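PDB 4IX3: MsStt7d protein from Micromonas, which is a homolog of the state transition kinase Stt7 whose catalytic domain probably binds ATP and phosphorylates proteins. Local coordinates for residues C162-D168 / D188-L194. Sequence-based numbering, arbitrary orientation.
Sequences CGVVHRD and DLGAAAL. With MG (magnesium ion), chain E.
Val164 CG2 lies 4.1 Å from Leu194 CD1 (Leu194 chi1 t, chi2 p) and Val164 CG1 4.3 Å from Ala192 CB, an apolar centre against which His72 of helix 59-76 packs. In this canonical protein kinase fold, strands 164-165, just before the HRD motif (His166-Asp168), and 193-194, shortly after the DFG-type motif (Asp188-Gly190, leucine in the middle), pair antiparallel. On the other face Val165 and Ala193 both touch Leu223. Register is fixed by two 2.9 Å hydrogen bonds, Val165 N to Ala193 O (159° at H) and Ala193 N to Val165 O (162°); Val164-Leu194 is the non-hydrogen-bonded pair, CA-CA 4.7 Å. Beyond the strands, phi is positive at Arg167 (phi/psi 84/-21°) and Asp188 (74/78°). The Asx turn at Asp188 (OD1 to Gly190 N 3.0 Å) overlaps the type I turn Leu189-Ala192. A water bridges His166 O (2.9 Å), Asp188 O (2.7 Å) and Ala191 N (2.9 Å). At the polar edge Asp168 OD1 salt-bridges Lys170, and magnesium is bound by four waters, Asp168 OD2 (2.0 Å) and Asp188 OD2 (2.1 Å).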
loop_
_atom_site.group_PDB
_atom_site.type_symbol
_atom_site.label_atom_id
_atom_site.label_comp_id
_atom_site.label_asym_id
_atom_site.label_seq_id
_atom_site.Cartn_x
_atom_site.Cartn_y
_atom_site.Cartn_z
ATOM N N CYS B 162 14.858 19.135 14.493
ATOM C CA CYS B 162 15.799 18.025 14.506
ATOM C C CYS B 162 15.891 17.327 13.167
ATOM O O CYS B 162 16.429 16.212 13.070
ATOM C CB CYS B 162 15.534 17.061 15.653
ATOM S SG CYS B 162 14.072 16.025 15.450
ATOM N N GLY B 163 15.453 18.015 12.114
ATOM C CA GLY B 163 15.667 17.572 10.742
ATOM C C GLY B 163 14.614 16.643 10.158
ATOM O O GLY B 163 14.795 16.169 9.049
ATOM N N VAL B 164 13.540 16.364 10.866
ATOM C CA VAL B 164 12.526 15.440 10.397
ATOM C C VAL B 164 11.370 16.154 9.736
ATOM O O VAL B 164 10.812 17.092 10.346
ATOM C CB VAL B 164 12.032 14.571 11.577
ATOM C CG1 VAL B 164 10.896 13.637 11.137
ATOM C CG2 VAL B 164 13.219 13.768 12.151
ATOM N N VAL B 165 11.023 15.725 8.533
ATOM C CA VAL B 165 9.788 16.145 7.873
ATOM C C VAL B 165 8.835 14.965 7.872
ATOM O O VAL B 165 9.236 13.869 7.428
ATOM C CB VAL B 165 10.044 16.703 6.460
ATOM C CG1 VAL B 165 8.752 17.056 5.729
ATOM C CG2 VAL B 165 10.978 17.891 6.570
ATOM N N HIS B 166 7.630 15.144 8.390
ATOM C CA HIS B 166 6.760 13.990 8.662
ATOM C C HIS B 166 6.216 13.440 7.332
ATOM O O HIS B 166 6.175 12.214 7.133
ATOM C CB HIS B 166 5.633 14.459 9.612
ATOM C CG HIS B 166 4.637 13.400 9.897
ATOM N ND1 HIS B 166 4.509 12.720 11.078
ATOM C CD2 HIS B 166 3.689 12.890 9.038
ATOM C CE1 HIS B 166 3.505 11.817 10.960
ATOM N NE2 HIS B 166 2.993 11.960 9.706
ATOM N N ARG B 167 5.777 14.337 6.456
ATOM C CA ARG B 167 5.331 13.956 5.121
ATOM C C ARG B 167 3.880 13.477 5.032
ATOM O O ARG B 167 3.294 13.492 3.949
ATOM C CB ARG B 167 6.264 12.891 4.536
ATOM C CG ARG B 167 6.827 13.243 3.168
ATOM C CD ARG B 167 6.980 12.005 2.299
ATOM N NE ARG B 167 8.283 11.958 1.642
ATOM C CZ ARG B 167 8.488 12.273 0.367
ATOM N NH1 ARG B 167 7.474 12.661 -0.394
ATOM N NH2 ARG B 167 9.707 12.200 -0.148
ATOM N N ASP B 168 3.296 13.044 6.147
ATOM C CA ASP B 168 1.931 12.486 6.086
ATOM C C ASP B 168 1.046 13.051 7.183
ATOM O O ASP B 168 0.287 12.344 7.842
ATOM C CB ASP B 168 1.959 10.935 6.125
ATOM C CG ASP B 168 0.685 10.293 5.569
ATOM O OD1 ASP B 168 -0.128 11.007 4.957
ATOM O OD2 ASP B 168 0.493 9.068 5.782
ATOM N N ASP B 188 2.751 7.618 12.632
ATOM C CA ASP B 188 3.051 7.212 11.262
ATOM C C ASP B 188 4.189 8.034 10.642
ATOM O O ASP B 188 3.967 8.945 9.805
ATOM C CB ASP B 188 1.808 7.217 10.372
ATOM C CG ASP B 188 2.171 6.858 8.946
ATOM O OD1 ASP B 188 3.191 6.129 8.739
ATOM O OD2 ASP B 188 1.463 7.407 8.017
ATOM N N LEU B 189 5.420 7.693 11.024
ATOM C CA LEU B 189 6.601 8.247 10.423
ATOM C C LEU B 189 7.072 7.368 9.250
ATOM O O LEU B 189 8.217 7.470 8.795
ATOM C CB LEU B 189 7.721 8.368 11.470
ATOM C CG LEU B 189 7.450 9.398 12.562
ATOM C CD1 LEU B 189 8.264 9.123 13.812
ATOM C CD2 LEU B 189 7.560 10.845 12.101
ATOM N N GLY B 190 6.137 6.629 8.645
ATOM C CA GLY B 190 6.515 5.709 7.555
ATOM C C GLY B 190 6.992 6.384 6.276
ATOM O O GLY B 190 7.738 5.813 5.489
ATOM N N ALA B 191 6.588 7.635 6.057
ATOM C CA ALA B 191 7.080 8.401 4.918
ATOM C C ALA B 191 8.009 9.534 5.320
ATOM O O ALA B 191 8.427 10.337 4.495
ATOM C CB ALA B 191 5.924 8.974 4.108
ATOM N N ALA B 192 8.346 9.596 6.606
ATOM C CA ALA B 192 9.111 10.701 7.086
ATOM C C ALA B 192 10.544 10.681 6.562
ATOM O O ALA B 192 11.148 9.612 6.298
ATOM C CB ALA B 192 9.122 10.682 8.601
ATOM N N ALA B 193 11.108 11.867 6.437
ATOM C CA ALA B 193 12.489 12.041 5.997
ATOM C C ALA B 193 13.342 12.648 7.093
ATOM O O ALA B 193 12.898 13.578 7.780
ATOM C CB ALA B 193 12.606 12.884 4.725
ATOM N N LEU B 194 14.530 12.095 7.301
ATOM C CA LEU B 194 15.578 12.822 8.035
ATOM C C LEU B 194 16.464 13.620 7.071
ATOM O O LEU B 194 17.090 13.041 6.174
ATOM C CB LEU B 194 16.415 11.863 8.914
ATOM C CG LEU B 194 17.527 12.544 9.711
ATOM C CD1 LEU B 194 16.989 13.618 10.646
ATOM C CD2 LEU B 194 18.328 11.480 10.462
HETATM MG MG MG E . 1.229 7.202 5.972
HETATM O O HOH W 1 5.020 9.620 7.387
HETATM O O HOH W 2 3.160 7.880 5.661
HETATM O O HOH W 3 2.078 5.274 6.324
HETATM O O HOH W 4 -0.575 6.409 6.364
HETATM O O HOH W 5 1.056 6.823 4.014
#